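Local coordinates for protein 3-ketosteroid-delta4-5alpha-dehydrogenase (PDB 4AT2) that uses bound FAD to dehydrogenate 3-keto-5alpha-steroids between C4 and C5, probably as a step in bacterial steroid catabolism, at residues Gly53-Ile58 / Tyr498-Gly503; Glu123-Tyr128 / Ser479-Gly484; Ala301-Met306 / Gly450-Thr455; Val456-Leu461 / Phe472-Cys477. All blocks are in the same frame, centred on the assembly; numbering follows the deposited sequence. Where two conformers were deposited one is given.

Contact 1. Residues Gly53-Ile58 / Tyr498-Gly503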
# COMPACT_ATOMS: atom_id res chain seq x y z
N GLY A 53 -13.42 -19.79 11.33
CA GLY A 53 -14.71 -20.08 11.96
C GLY A 53 -14.74 -21.41 12.69
O GLY A 53 -15.20 -21.48 13.83
N VAL A 54 -14.22 -22.46 12.05
CA VAL A 54 -14.28 -23.79 12.69
C VAL A 54 -13.38 -23.83 13.93
O VAL A 54 -13.78 -24.38 14.97
CB VAL A 54 -14.02 -24.95 11.71
CG1 VAL A 54 -12.57 -25.00 11.25
CG2 VAL A 54 -14.47 -26.28 12.32
N ALA A 55 -12.20 -23.20 13.86
CA ALA A 55 -11.29 -23.14 15.00
C ALA A 55 -11.92 -22.39 16.17
O ALA A 55 -11.81 -22.84 17.33
CB ALA A 55 -9.96 -22.51 14.61
N ALA A 56 -12.59 -21.28 15.88
CA ALA A 56 -13.30 -20.50 16.89
C ALA A 56 -14.39 -21.35 17.52
O ALA A 56 -14.56 -21.35 18.75
CB ALA A 56 -13.90 -19.23 16.30
N SER A 57 -15.13 -22.08 16.69
CA SER A 57 -16.25 -22.88 17.18
C SER A 57 -15.79 -23.98 18.13
O SER A 57 -16.44 -24.24 19.14
CB SER A 57 -17.09 -23.45 16.03
OG SER A 57 -16.51 -24.62 15.47
N ILE A 58 -14.64 -24.61 17.81
CA ILE A 58 -14.10 -25.67 18.65
C ILE A 58 -13.76 -25.14 20.04
O ILE A 58 -14.17 -25.73 21.05
CB ILE A 58 -12.88 -26.36 18.00
CG1 ILE A 58 -13.34 -27.17 16.79
CG2 ILE A 58 -12.14 -27.25 19.00
CD1 ILE A 58 -12.21 -27.57 15.86
N TYR A 498 -5.58 -17.75 15.31
CA TYR A 498 -6.38 -16.63 15.85
C TYR A 498 -7.88 -16.91 15.87
O TYR A 498 -8.62 -16.30 16.64
CB TYR A 498 -5.98 -15.27 15.24
CG TYR A 498 -4.60 -14.92 15.74
CD1 TYR A 498 -4.40 -14.65 17.09
CD2 TYR A 498 -3.49 -14.97 14.90
CE1 TYR A 498 -3.14 -14.39 17.60
CE2 TYR A 498 -2.22 -14.72 15.39
CZ TYR A 498 -2.06 -14.42 16.73
OH TYR A 498 -0.79 -14.19 17.22
N GLY A 499 -8.31 -17.88 15.06
CA GLY A 499 -9.67 -18.44 15.18
C GLY A 499 -9.85 -19.04 16.57
O GLY A 499 -10.82 -18.72 17.26
N ARG A 500 -8.91 -19.88 16.99
CA ARG A 500 -8.92 -20.40 18.37
C ARG A 500 -9.07 -19.28 19.41
O ARG A 500 -9.93 -19.34 20.30
CB ARG A 500 -7.65 -21.20 18.66
CG ARG A 500 -7.60 -22.56 17.98
CD ARG A 500 -6.28 -23.25 18.29
NE ARG A 500 -6.13 -23.51 19.73
CZ ARG A 500 -4.98 -23.80 20.33
NH1 ARG A 500 -3.85 -23.88 19.63
NH2 ARG A 500 -4.96 -24.01 21.63
N ARG A 501 -8.24 -18.25 19.28
CA ARG A 501 -8.23 -17.14 20.23
C ARG A 501 -9.59 -16.42 20.23
O ARG A 501 -10.08 -16.03 21.28
CB ARG A 501 -7.10 -16.15 19.90
CG ARG A 501 -5.70 -16.70 20.17
CD ARG A 501 -5.36 -16.71 21.67
NE ARG A 501 -4.03 -17.30 21.89
CZ ARG A 501 -2.88 -16.65 21.75
NH1 ARG A 501 -2.87 -15.36 21.42
NH2 ARG A 501 -1.73 -17.28 21.96
N ALA A 502 -10.20 -16.28 19.05
CA ALA A 502 -11.50 -15.61 18.96
C ALA A 502 -12.55 -16.42 19.69
O ALA A 502 -13.42 -15.85 20.36
CB ALA A 502 -11.91 -15.40 17.51
N GLY A 503 -12.51 -17.75 19.54
CA GLY A 503 -13.50 -18.61 20.21
C GLY A 503 -13.35 -18.58 21.72
O GLY A 503 -14.33 -18.53 22.46
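Ala-55 and Ala-56 on helix 51-62 meet Gly-499 and Gly-503 on helix 490-507 so closely that the local axes pass 6.7 Å apart, with a signed crossing angle of -41°. Gly-53, in the first turn of helix 51-62, fits the last glycine of the GxGxxG fingerprint of a Rossmann-type dinucleotide fold. Val-54 turns to the other side of this helix, against Met-205 and Leu-208 of helix 202-214. Ala-55 then presents its methyl group to the facing helix: CB lies 3.7 Å from the backbone N of Arg-500 and 4.1 Å from Arg-500 CG. That methylene comes within reach because chi1 of Arg-500 (-73°) sets CG beside its own backbone N. Beyond CG the arginine departs, its guanidinium group paired with Glu-59 and Glu-134 and resting on Trp-138 in a cation-pi contact. Ala-56 lies against the backbone of the facing helix. Its CA is 3.1 Å from Gly-499 O, and its CB touches the same oxygen at 3.3 Å. One turn on, Gly-503 CA returns the favour, sending a C-H toward Ala-56 O at 3.3 Å with an angle of 143° at the hydrogen. A beta carbon on Gly-503 would sit only 2.0 Å from Ala-56 O, a clash. Gly-499 and Gly-503 thus form a GxxxG motif in a soluble enzyme. With no conventional hydrogen bond between the segments, the contact is a junction of backbone against methyl groups, held mainly by shape, with CA-H...O contacts that are at most a weak supplement, while the charges are settled outside it.

Contact 2. Residues Glu123-Tyr128 / Ser479-Gly484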
# COMPACT_ATOMS: atom_id res chain seq x y z
N GLU A 123 4.11 -7.69 18.05
CA GLU A 123 3.38 -8.37 19.13
C GLU A 123 2.69 -9.62 18.61
O GLU A 123 2.79 -10.69 19.22
CB GLU A 123 2.36 -7.43 19.79
CG GLU A 123 1.63 -8.08 20.97
CD GLU A 123 0.38 -7.32 21.41
OE1 GLU A 123 -0.14 -6.47 20.68
OE2 GLU A 123 -0.10 -7.60 22.52
N LYS A 124 1.97 -9.49 17.49
CA LYS A 124 1.22 -10.62 16.94
C LYS A 124 2.15 -11.73 16.46
O LYS A 124 1.94 -12.89 16.77
CB LYS A 124 0.28 -10.18 15.81
CG LYS A 124 -0.76 -11.24 15.45
CD LYS A 124 -1.73 -10.79 14.36
CE LYS A 124 -2.50 -9.56 14.81
NZ LYS A 124 -3.96 -9.65 14.55
N ILE A 125 3.18 -11.37 15.70
CA ILE A 125 4.13 -12.37 15.22
C ILE A 125 4.83 -13.09 16.38
O ILE A 125 4.94 -14.32 16.36
CB ILE A 125 5.11 -11.80 14.18
CG1 ILE A 125 4.35 -11.61 12.85
CG2 ILE A 125 6.31 -12.72 13.99
CD1 ILE A 125 5.12 -10.89 11.77
N THR A 126 5.24 -12.34 17.40
CA THR A 126 5.89 -12.94 18.59
C THR A 126 4.96 -13.97 19.23
O THR A 126 5.36 -15.12 19.50
CB THR A 126 6.33 -11.86 19.61
OG1 THR A 126 7.20 -10.93 18.95
CG2 THR A 126 7.11 -12.49 20.77
N ASP A 127 3.72 -13.56 19.44
CA ASP A 127 2.68 -14.40 20.01
C ASP A 127 2.44 -15.67 19.16
O ASP A 127 2.38 -16.78 19.69
CB ASP A 127 1.41 -13.56 20.13
CG ASP A 127 0.23 -14.35 20.63
OD1 ASP A 127 0.26 -14.77 21.80
OD2 ASP A 127 -0.73 -14.51 19.86
N TYR A 128 2.31 -15.50 17.85
CA TYR A 128 2.12 -16.61 16.93
C TYR A 128 3.28 -17.60 17.01
O TYR A 128 3.08 -18.82 16.98
CB TYR A 128 2.00 -16.04 15.52
CG TYR A 128 1.65 -17.04 14.43
CD1 TYR A 128 0.34 -17.46 14.23
CD2 TYR A 128 2.65 -17.52 13.58
CE1 TYR A 128 0.03 -18.36 13.21
CE2 TYR A 128 2.35 -18.42 12.57
CZ TYR A 128 1.04 -18.83 12.39
OH TYR A 128 0.75 -19.71 11.38
N SER A 479 -6.31 -8.23 9.51
CA SER A 479 -4.87 -8.15 9.26
C SER A 479 -4.20 -9.13 10.23
O SER A 479 -4.30 -8.98 11.44
CB SER A 479 -4.38 -6.71 9.52
OG SER A 479 -3.02 -6.55 9.19
N GLY A 480 -3.55 -10.16 9.67
CA GLY A 480 -2.96 -11.24 10.49
C GLY A 480 -1.46 -11.10 10.62
O GLY A 480 -0.94 -10.00 10.85
N VAL A 481 -0.74 -12.20 10.46
CA VAL A 481 0.72 -12.11 10.57
C VAL A 481 1.35 -11.34 9.40
O VAL A 481 2.31 -10.61 9.61
CB VAL A 481 1.40 -13.48 10.81
CG1 VAL A 481 0.91 -14.07 12.14
CG2 VAL A 481 1.14 -14.44 9.66
N CYS A 482 0.80 -11.47 8.19
CA CYS A 482 1.39 -10.78 7.03
C CYS A 482 0.97 -9.33 6.93
O CYS A 482 -0.22 -9.02 6.88
CB CYS A 482 1.02 -11.49 5.72
SG CYS A 482 1.65 -13.17 5.59
N ALA A 483 1.96 -8.45 6.84
CA ALA A 483 1.72 -7.01 6.63
C ALA A 483 2.07 -6.54 5.21
O ALA A 483 1.69 -5.44 4.81
CB ALA A 483 2.49 -6.18 7.66
N GLY A 484 2.79 -7.37 4.47
CA GLY A 484 3.28 -6.98 3.14
C GLY A 484 3.79 -8.20 2.39
O GLY A 484 3.11 -8.71 1.50
O HOH W 1 -4.59 -6.93 13.36
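Lys-124 reaches from helix 122-130 across Gly-480 to the backbone of Ser-479. Its CB already points toward the loop, and CG, anti to the backbone N (chi1 -165°), carries the chain on in that direction. CD passes the Gly-480 peptide, 3.7 Å from Gly-480 O. The chain then bends, CE coming 3.9 Å from Ser-479 O, and NZ donates to that oxygen at 3.2 Å, in the carbonyl plane. A water closes a triangle, accepting from Lys-124 NZ and donating to Ser-479 O at 2.8 Å, so this buried carbonyl is gripped twice. A methionine in place of Lys-124 would probably leave Ser-479 O without its direct donor and Tyr-498 without its cation-pi mate. The loop gripped in this way joins strand 471-473 to helix 490-507 and runs on to Tyr-486, Ser-488 and Gly-489, which line the androstenedione pocket. Further along it, Val-481 is held by two side chains, each crossing it at about a right angle. Ile-125 brings CG1 to 4.0 Å from Val-481 CB, with its CD1 by Val-481 O. Tyr-128 offers a ring face: Val-481 CG1 makes a CH-pi contact 4.1 Å from the ring centroid, 21° off the normal, while the tyrosine hydroxyl is hydrogen-bonded to Tyr-88 O.

Contact 3. Residues Ala301-Met306 / Gly450-Thr455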
# COMPACT_ATOMS: atom_id res chain seq x y z
N ALA A 301 -14.48 0.30 13.88
CA ALA A 301 -13.34 -0.62 13.87
C ALA A 301 -12.21 -0.11 12.98
O ALA A 301 -12.45 0.47 11.92
CB ALA A 301 -13.76 -2.01 13.41
N ASP A 302 -11.00 -0.36 13.44
CA ASP A 302 -9.79 0.06 12.74
C ASP A 302 -9.35 -1.01 11.73
O ASP A 302 -9.81 -2.16 11.79
CB ASP A 302 -8.70 0.31 13.78
CG ASP A 302 -7.62 1.28 13.30
OD1 ASP A 302 -7.74 1.82 12.18
OD2 ASP A 302 -6.66 1.48 14.08
N LEU A 303 -8.47 -0.60 10.81
CA LEU A 303 -7.95 -1.46 9.73
C LEU A 303 -6.44 -1.41 9.76
O LEU A 303 -5.87 -0.46 10.29
CB LEU A 303 -8.37 -0.91 8.36
CG LEU A 303 -9.85 -0.70 8.03
CD1 LEU A 303 -10.00 -0.18 6.60
CD2 LEU A 303 -10.62 -2.00 8.23
N ALA A 304 -5.80 -2.40 9.16
CA ALA A 304 -4.36 -2.34 8.95
C ALA A 304 -3.96 -3.02 7.65
O ALA A 304 -4.60 -3.99 7.22
CB ALA A 304 -3.61 -2.95 10.12
N HIS A 305 -2.92 -2.47 7.02
CA HIS A 305 -2.26 -3.09 5.86
C HIS A 305 -3.19 -3.45 4.75
O HIS A 305 -3.08 -4.52 4.15
CB HIS A 305 -1.39 -4.28 6.30
CG HIS A 305 -0.44 -3.93 7.42
ND1 HIS A 305 0.58 -3.05 7.25
CD2 HIS A 305 -0.43 -4.30 8.76
CE1 HIS A 305 1.23 -2.91 8.41
NE2 HIS A 305 0.62 -3.66 9.34
N MET A 306 -4.12 -2.54 4.45
CA MET A 306 -5.14 -2.80 3.44
C MET A 306 -4.59 -2.97 2.03
O MET A 306 -5.27 -3.50 1.15
CB MET A 306 -6.24 -1.74 3.49
CG MET A 306 -7.07 -1.82 4.78
SD MET A 306 -8.04 -3.32 4.90
CE MET A 306 -9.34 -3.02 3.71
N GLY A 450 -4.97 -7.62 3.94
CA GLY A 450 -5.31 -6.56 4.88
C GLY A 450 -6.71 -6.73 5.43
O GLY A 450 -7.55 -7.40 4.84
N GLY A 451 -6.97 -6.12 6.58
CA GLY A 451 -8.33 -6.17 7.12
C GLY A 451 -8.42 -5.54 8.48
O GLY A 451 -7.62 -4.68 8.84
N LEU A 452 -9.41 -6.00 9.25
CA LEU A 452 -9.62 -5.47 10.59
C LEU A 452 -8.40 -5.63 11.48
O LEU A 452 -7.70 -6.64 11.42
CB LEU A 452 -10.82 -6.17 11.22
CG LEU A 452 -12.16 -5.94 10.51
CD1 LEU A 452 -13.19 -6.95 11.03
CD2 LEU A 452 -12.66 -4.49 10.65
N ARG A 453 -8.19 -4.64 12.33
CA ARG A 453 -7.13 -4.67 13.32
C ARG A 453 -7.66 -5.43 14.55
O ARG A 453 -8.72 -5.08 15.09
CB ARG A 453 -6.74 -3.24 13.70
CG ARG A 453 -5.65 -3.15 14.76
CD ARG A 453 -4.27 -3.37 14.18
NE ARG A 453 -3.23 -3.10 15.17
CZ ARG A 453 -2.47 -1.99 15.20
NH1 ARG A 453 -2.62 -1.03 14.28
NH2 ARG A 453 -1.55 -1.86 16.15
N THR A 454 -6.92 -6.45 14.98
CA THR A 454 -7.32 -7.26 16.13
C THR A 454 -6.18 -7.44 17.12
O THR A 454 -5.00 -7.37 16.75
CB THR A 454 -7.80 -8.68 15.72
OG1 THR A 454 -6.73 -9.36 15.05
CG2 THR A 454 -9.06 -8.65 14.83
N THR A 455 -6.54 -7.71 18.37
CA THR A 455 -5.57 -8.02 19.42
C THR A 455 -5.11 -9.47 19.28
O THR A 455 -5.66 -10.24 18.48
CB THR A 455 -6.18 -7.88 20.81
OG1 THR A 455 -7.19 -8.89 20.98
CG2 THR A 455 -6.79 -6.49 21.04
O HOH W 2 -4.51 0.22 12.63
O HOH W 3 -5.22 -6.24 1.47
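The backbones of Leu-303 and Leu-452 pass as a non-hydrogen-bonded antiparallel pair, flanked by backbone hydrogen bonds. Beside them Ala-304 and Gly-451 form the hydrogen-bonded pair: Ala-304 N gives to Gly-451 O at 2.9 Å, and Gly-451 N answers to Ala-304 O over a longer 3.3 Å, both donors lying nearly along the C=O axis. The third bond, from Arg-453 N to Asp-302 O (3.0 Å), is straight at its hydrogen but comes from above the carbonyl plane, 47° out of it. These bonds add strand 303-304 as an edge to the antiparallel sheet whose middle strand is 444-452. The edge is part of the dimer interface: the His-305 backbone bonds to the second subunit, and Ala-304 and Arg-453 pack on Ala-272 of that subunit. Among the apolar contacts, the two leucines diverge at CB yet bring their tips together, Leu-303 CD2 to Leu-452 CD2 at 4.0 Å. Ala-301 CB also touches Leu-452 CD2, at 3.9 Å. Ala-304 CB touches Arg-453 CD, placed there by a bend at chi2 (80°). Met-306 folds back until SD is 3.4 Å from Gly-451 N; a beta carbon on neighbouring Gly-450 would collide with His-305 O. Water completes the polar set. One molecule donates to Leu-303 O and, weakly, to Asp-302 OD2 while accepting from Arg-453 NH1, thereby linking the carboxylate and guanidinium groups, whose nearest charged atoms remain 4.8 Å apart (Asp-302 OD2 to Arg-453 NH1).

Contact 4. Residues Val456-Leu461 / Phe472-Cys477. With FAD (flavin-adenine dinucleotide), chain D.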
# COMPACT_ATOMS: atom_id res chain seq x y z
N VAL A 456 -4.13 -9.88 20.09
CA VAL A 456 -3.71 -11.29 20.09
C VAL A 456 -4.81 -12.22 20.62
O VAL A 456 -4.75 -13.44 20.44
CB VAL A 456 -2.39 -11.52 20.86
CG1 VAL A 456 -1.26 -10.79 20.15
CG2 VAL A 456 -2.51 -11.05 22.31
N ASN A 457 -5.81 -11.63 21.25
CA ASN A 457 -6.99 -12.38 21.70
C ASN A 457 -8.17 -12.27 20.72
O ASN A 457 -9.30 -12.67 21.03
CB ASN A 457 -7.39 -11.94 23.11
CG ASN A 457 -6.39 -12.41 24.16
OD1 ASN A 457 -5.83 -11.59 24.90
ND2 ASN A 457 -6.15 -13.70 24.21
N SER A 458 -7.86 -11.74 19.54
CA SER A 458 -8.79 -11.64 18.41
C SER A 458 -10.00 -10.75 18.68
O SER A 458 -11.08 -10.95 18.10
CB SER A 458 -9.20 -13.03 17.90
OG SER A 458 -8.07 -13.72 17.38
N GLU A 459 -9.80 -9.77 19.56
CA GLU A 459 -10.80 -8.72 19.79
C GLU A 459 -10.65 -7.70 18.68
O GLU A 459 -9.53 -7.31 18.35
CB GLU A 459 -10.53 -8.04 21.13
CG GLU A 459 -10.63 -8.98 22.31
CD GLU A 459 -9.73 -8.58 23.45
OE1 GLU A 459 -8.51 -8.37 23.24
OE2 GLU A 459 -10.25 -8.51 24.59
N VAL A 460 -11.76 -7.27 18.09
CA VAL A 460 -11.71 -6.25 17.04
C VAL A 460 -11.47 -4.90 17.70
O VAL A 460 -12.19 -4.50 18.62
CB VAL A 460 -13.01 -6.23 16.21
CG1 VAL A 460 -13.01 -5.05 15.24
CG2 VAL A 460 -13.15 -7.54 15.44
N LEU A 461 -10.44 -4.18 17.25
CA LEU A 461 -10.10 -2.90 17.85
C LEU A 461 -10.79 -1.72 17.18
O LEU A 461 -10.80 -1.59 15.94
CB LEU A 461 -8.58 -2.68 17.84
CG LEU A 461 -7.77 -3.62 18.76
CD1 LEU A 461 -6.29 -3.48 18.42
CD2 LEU A 461 -8.01 -3.32 20.23
N PHE A 472 -15.41 -10.02 17.82
CA PHE A 472 -14.16 -10.75 17.64
C PHE A 472 -14.01 -11.10 16.18
O PHE A 472 -15.00 -11.07 15.43
CB PHE A 472 -14.17 -12.01 18.51
CG PHE A 472 -14.50 -11.71 19.95
CD1 PHE A 472 -13.49 -11.34 20.83
CD2 PHE A 472 -15.83 -11.69 20.39
CE1 PHE A 472 -13.78 -11.01 22.14
CE2 PHE A 472 -16.13 -11.36 21.70
CZ PHE A 472 -15.11 -11.03 22.58
N ALA A 473 -12.79 -11.41 15.75
CA ALA A 473 -12.58 -11.71 14.33
C ALA A 473 -11.29 -12.45 14.09
O ALA A 473 -10.32 -12.27 14.83
CB ALA A 473 -12.62 -10.43 13.50
N ALA A 474 -11.26 -13.27 13.04
CA ALA A 474 -10.04 -13.98 12.66
C ALA A 474 -10.12 -14.39 11.20
O ALA A 474 -11.19 -14.37 10.59
CB ALA A 474 -9.83 -15.20 13.55
N GLY A 475 -8.97 -14.78 10.65
CA GLY A 475 -8.91 -15.17 9.24
C GLY A 475 -8.77 -13.95 8.36
O GLY A 475 -8.35 -12.88 8.82
N ARG A 476 -9.11 -14.09 7.08
CA ARG A 476 -8.77 -13.02 6.13
C ARG A 476 -9.69 -11.80 6.14
O ARG A 476 -9.51 -10.88 5.34
CB ARG A 476 -8.51 -13.56 4.71
CG ARG A 476 -7.23 -14.42 4.62
CD ARG A 476 -5.91 -13.61 4.60
NE ARG A 476 -5.64 -12.89 5.86
CZ ARG A 476 -5.27 -13.48 7.01
NH1 ARG A 476 -5.12 -14.81 7.06
NH2 ARG A 476 -5.07 -12.75 8.11
N CYS A 477 -10.65 -11.75 7.07
CA CYS A 477 -11.29 -10.46 7.34
C CYS A 477 -10.43 -9.59 8.27
O CYS A 477 -10.78 -8.44 8.53
CB CYS A 477 -12.72 -10.62 7.87
SG CYS A 477 -12.90 -11.30 9.53
PA FAD D . -12.72 -19.06 4.22
O1A FAD D . -12.01 -20.34 4.48
O2A FAD D . -13.01 -18.68 2.83
O5B FAD D . -14.09 -19.08 5.04
C5B FAD D . -14.97 -17.96 5.04
C4B FAD D . -16.42 -18.47 5.02
O4B FAD D . -17.24 -17.29 5.18
C3B FAD D . -16.76 -19.06 3.65
O3B FAD D . -17.33 -20.38 3.82
C2B FAD D . -17.76 -18.06 3.05
O2B FAD D . -18.74 -18.75 2.23
C1B FAD D . -18.40 -17.47 4.31
N9A FAD D . -19.00 -16.13 4.11
C8A FAD D . -18.60 -15.15 3.30
N7A FAD D . -19.43 -14.12 3.45
C5A FAD D . -20.35 -14.45 4.38
C6A FAD D . -21.41 -13.82 4.93
N6A FAD D . -21.70 -12.58 4.54
N1A FAD D . -22.19 -14.41 5.86
C2A FAD D . -21.90 -15.69 6.29
N3A FAD D . -20.81 -16.34 5.72
C4A FAD D . -20.07 -15.70 4.78
N1 FAD D . -3.36 -20.15 2.35
C2 FAD D . -2.52 -20.88 3.17
O2 FAD D . -2.20 -20.43 4.26
N3 FAD D . -2.05 -22.14 2.75
C4 FAD D . -2.39 -22.64 1.49
O4 FAD D . -1.95 -23.74 1.15
C4X FAD D . -3.23 -21.89 0.66
N5 FAD D . -3.57 -22.33 -0.58
C5X FAD D . -4.18 -21.49 -1.44
C6 FAD D . -4.30 -21.83 -2.79
C7 FAD D . -4.95 -20.98 -3.68
C7M FAD D . -5.05 -21.38 -5.03
C8 FAD D . -5.48 -19.75 -3.23
C8M FAD D . -6.15 -18.85 -4.08
C9 FAD D . -5.37 -19.42 -1.88
C9A FAD D . -4.70 -20.27 -0.98
N10 FAD D . -4.55 -19.94 0.32
C10 FAD D . -3.72 -20.65 1.09
C1' FAD D . -5.35 -18.86 0.97
C2' FAD D . -6.41 -19.48 1.89
O2' FAD D . -7.13 -20.43 1.10
C3' FAD D . -7.37 -18.41 2.42
O3' FAD D . -6.71 -17.16 2.66
C4' FAD D . -8.03 -18.90 3.72
O4' FAD D . -8.68 -20.15 3.45
C5' FAD D . -9.06 -17.89 4.23
O5' FAD D . -9.58 -18.37 5.49
P FAD D . -10.91 -17.70 6.11
O1P FAD D . -10.72 -16.26 6.32
O2P FAD D . -11.35 -18.57 7.25
O3P FAD D . -11.94 -17.77 4.85
O HOH W 4 -7.56 -12.08 15.00
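The ring of Phe-472 meets Ser-458 O at its edge, near the ring plane, with the carbonyl oxygen 3.7 Å from Phe-472 CD1. Glu-459 runs alongside the ring, pointing the same way. Its CG approaches obliquely to 3.8 Å from Phe-472 CE1, and its carboxylate lies almost parallel to the ring, the planes 9° apart. The carboxylate itself is engaged by Thr-455, through Glu-459 OE1. Helix 490-507 supplies Ser-505 and Ala-506 as further neighbours of the phenyl group. A serine at position Phe-472 would probably open a gap between these helix residues and Glu-459, whose aliphatic portion would lose its apolar neighbour. The backbone joins the segments through Ala-473 N, which donates to Ser-458 O at 2.9 Å next to the non-hydrogen-bonded pair Glu-459 and Phe-472. Strand 471-473 is an outermost strand, within this chain, of the parallel sheet, consistent with a Rossmann-type FAD-binding fold, and the short strand 459-461 meets it in an antiparallel bridge. Val-460 packs tightly, CG2 3.5 Å from Ala-473 CB; with chi1 at 173°, CG2 is the branch beside the backbone N. Ser-458 OG, bonded to Tyr-498 O, also accepts from a water that donates to Ala-473 O at 2.8 Å. Beyond the strand the chain turns to the cofactor. Arg-476 N gives a nearly straight hydrogen bond to FAD O1P (2.8 Å, 170°), and Gly-475 passes so near that a beta carbon would clash with the same phosphate oxygen. The Arg-476 side chain bends past FAD O3' to a salt bridge with Asp-494.

How the contacts relate
Helix 490-507 links contacts 1, 2 and 4; contact 3 joins through contacts 2 and 4. Contacts 1 and 4, centres about 10 Å apart, meet where Arg-501 NH1 bonds Val-456 O at 2.9 Å; contacts 1 and 2 meet at Asp-127, whose OD2 lies 2.8 Å from Arg-501 NH1 and 2.7 Å from Tyr-498 OH. Contacts 3 and 4, centres about 9 Å apart, share backbone bonds, among them Leu-452 N to Cys-477 O, while Leu-452 O takes Ser-479 N of contact 2. Contacts 2, 3 and 4 nest in the sequence loop closed by contact 1. Contact 4 touches the FAD pyrophosphate; the Val-481 side chain of contact 2 stays about 11 Å from the steroid.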